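Local coordinates for protein metal-bound toxin (Helicobacter pylori, PDB 4NRN) that binds two zinc ions and, as a YafQ-type member of the RelE toxin family, probably cleaves RNA as part of a toxin-antitoxin system, at the zinc ion site. Sequence-based numbering; all coordinates share one arbitrary frame.

The zinc ion site. Residues 47-48, 58, 60, 63-64, 66, 86. With ZN (zinc ion), chain B; ZN (zinc ion), chain C.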
ATOM      1  N   HIS A  47       3.880   7.250  -6.115  1.00 19.49           N
ATOM      2  CA  HIS A  47       3.471   8.612  -6.381  1.00 23.15           C
ATOM      3  C   HIS A  47       2.133   8.865  -5.702  1.00 23.09           C
ATOM      4  O   HIS A  47       1.446   7.931  -5.306  1.00 19.74           O
ATOM      5  CB  HIS A  47       3.358   8.844  -7.891  1.00 18.98           C
ATOM      6  CG  HIS A  47       2.423   7.897  -8.562  1.00 14.04           C
ATOM      7  ND1 HIS A  47       1.064   8.114  -8.629  1.00 18.94           N
ATOM      8  CD2 HIS A  47       2.642   6.698  -9.151  1.00 18.19           C
ATOM      9  CE1 HIS A  47       0.489   7.103  -9.256  1.00 22.90           C
ATOM     10  NE2 HIS A  47       1.425   6.229  -9.576  1.00 20.02           N
ATOM     11  N   PRO A  48       1.768  10.140  -5.551  1.00 23.26           N
ATOM     12  CA  PRO A  48       0.439  10.453  -5.028  1.00 24.67           C
ATOM     13  C   PRO A  48      -0.655   9.946  -5.957  1.00 28.07           C
ATOM     14  O   PRO A  48      -0.432   9.795  -7.167  1.00 25.78           O
ATOM     15  CB  PRO A  48       0.430  11.986  -5.004  1.00 22.25           C
ATOM     16  CG  PRO A  48       1.859  12.364  -4.863  1.00 20.41           C
ATOM     17  CD  PRO A  48       2.619  11.339  -5.654  1.00 24.10           C
ATOM     18  N   GLU A  58       0.272   5.833  -4.051  1.00 22.73           N
ATOM     19  CA  GLU A  58       0.130   4.613  -4.810  1.00 23.31           C
ATOM     20  C   GLU A  58       1.506   4.002  -5.010  1.00 24.45           C
ATOM     21  O   GLU A  58       2.396   4.625  -5.589  1.00 26.50           O
ATOM     22  CB  GLU A  58      -0.505   4.947  -6.159  1.00 26.98           C
ATOM     23  CG  GLU A  58      -1.124   3.783  -6.877  1.00 30.38           C
ATOM     24  CD  GLU A  58      -1.769   4.223  -8.174  1.00 32.44           C
ATOM     25  OE1 GLU A  58      -3.016   4.257  -8.242  1.00 37.77           O
ATOM     26  OE2 GLU A  58      -1.028   4.557  -9.123  1.00 23.85           O
ATOM     27  N   HIS A  60       3.692   0.683  -6.469  1.00 26.37           N
ATOM     28  CA  HIS A  60       3.649  -0.445  -7.380  1.00 26.90           C
ATOM     29  C   HIS A  60       4.435  -1.630  -6.814  1.00 27.56           C
ATOM     30  O   HIS A  60       5.653  -1.684  -6.950  1.00 23.35           O
ATOM     31  CB  HIS A  60       4.189  -0.020  -8.745  1.00 28.85           C
ATOM     32  CG  HIS A  60       3.256   0.871  -9.505  1.00 40.97           C
ATOM     33  ND1 HIS A  60       2.607   0.467 -10.654  1.00 45.83           N
ATOM     34  CD2 HIS A  60       2.840   2.138  -9.271  1.00 43.30           C
ATOM     35  CE1 HIS A  60       1.843   1.447 -11.098  1.00 42.89           C
ATOM     36  NE2 HIS A  60       1.967   2.473 -10.275  1.00 39.33           N
ATOM     37  N   PRO A  63       4.116  -4.064 -11.332  1.00 31.62           N
ATOM     38  CA  PRO A  63       3.626  -3.002 -12.222  1.00 27.18           C
ATOM     39  C   PRO A  63       2.095  -2.881 -12.293  1.00 30.07           C
ATOM     40  O   PRO A  63       1.600  -1.787 -12.575  1.00 36.33           O
ATOM     41  CB  PRO A  63       4.231  -3.377 -13.577  1.00 32.53           C
ATOM     42  CG  PRO A  63       5.502  -4.093 -13.207  1.00 29.83           C
ATOM     43  CD  PRO A  63       5.173  -4.875 -11.964  1.00 28.25           C
ATOM     44  N   ASP A  64       1.358  -3.959 -12.029  1.00 31.75           N
ATOM     45  CA  ASP A  64      -0.096  -3.845 -11.836  1.00 33.63           C
ATOM     46  C   ASP A  64      -0.633  -4.568 -10.577  1.00 26.27           C
ATOM     47  O   ASP A  64      -1.684  -5.202 -10.618  1.00 19.29           O
ATOM     48  CB  ASP A  64      -0.877  -4.255 -13.093  1.00 34.93           C
ATOM     49  CG  ASP A  64      -2.304  -3.710 -13.099  1.00 33.65           C
ATOM     50  OD1 ASP A  64      -2.589  -2.781 -12.318  1.00 36.26           O
ATOM     51  OD2 ASP A  64      -3.147  -4.207 -13.882  1.00 32.62           O
ATOM     52  N   LEU A  66      -1.104  -2.762  -6.970  1.00 33.40           N
ATOM     53  CA  LEU A  66      -0.965  -1.478  -6.290  1.00 24.87           C
ATOM     54  C   LEU A  66      -1.274  -1.541  -4.791  1.00 23.12           C
ATOM     55  O   LEU A  66      -2.237  -2.181  -4.358  1.00 22.58           O
ATOM     56  CB  LEU A  66      -1.879  -0.448  -6.966  1.00 22.76           C
ATOM     57  CG  LEU A  66      -1.853  -0.504  -8.500  1.00 27.91           C
ATOM     58  CD1 LEU A  66      -2.874   0.452  -9.128  1.00 19.03           C
ATOM     59  CD2 LEU A  66      -0.433  -0.241  -9.025  1.00 22.29           C
ATOM     60  N   HIS A  86      -5.232  -2.067 -11.028  1.00 34.72           N
ATOM     61  CA  HIS A  86      -5.935  -0.851 -11.415  1.00 38.70           C
ATOM     62  C   HIS A  86      -7.407  -1.176 -11.643  1.00 49.27           C
ATOM     63  O   HIS A  86      -8.295  -0.501 -11.118  1.00 47.71           O
ATOM     64  CB  HIS A  86      -5.332  -0.255 -12.683  1.00 33.12           C
ATOM     65  CG  HIS A  86      -4.014   0.415 -12.467  1.00 36.80           C
ATOM     66  ND1 HIS A  86      -2.810  -0.200 -12.738  1.00 38.02           N
ATOM     67  CD2 HIS A  86      -3.706   1.654 -12.011  1.00 39.08           C
ATOM     68  CE1 HIS A  86      -1.820   0.625 -12.457  1.00 38.08           C
ATOM     69  NE2 HIS A  86      -2.336   1.757 -12.012  1.00 39.60           N
TER
HETATM   70 ZN    ZN B 101       0.964   4.183 -10.402  1.00 38.88          ZN
HETATM   71 ZN    ZN C 102      -1.594   4.169 -11.755  1.00 45.44          ZN
HETATM   72  O   HOH W   1      -3.206   5.869 -12.261  1.00 42.54           O
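Two zinc ions sit side by side on the probable catalytic centre of this RelE-family toxin; no structural role is evident, and with shells this incomplete one or both may come from purification or crystallisation. The ions lie 2.9 Å apart, ZN (chain B) to ZN (chain C). The first is held by the imidazole NE2 of His60 at 2.0 Å, by His47 NE2, and by the carboxylate OE2 of Glu58 at 2.4 Å. The angles are uneven, 131° between the histidine nitrogens but 80° between His47 NE2 and Glu58 OE2. Glu58, extended beyond CG, which stands anti to the backbone N (chi1 -161°), brings the same OE2 towards the second zinc, a longer contact. The shell of ZN (chain C) is loose as modelled: a water and, at 2.5 Å, His86 NE2, with the metal in the ring plane.

Second-shell acceptors set the rings. ND1 of His47 donates to Pro48 O at 2.7 Å, and His60 ND1 to Pro63 O; both acceptors lie near the ring planes, yet each ND1 sits above its carbonyl plane. Asp64 OD1 accepts hydrogen bonds from His86 N, on its syn lone pair, and from ND1, above the carboxylate plane, and may raise the ring's basicity. Leu66 CD1 lies over the centre of one His86 face, CD2 toward the rim of His60. Zinc occupies NE2 of His86, the predicted proton donor, so this state may not cleave; the site is a probable RNA-cleavage centre able to hold two zincs.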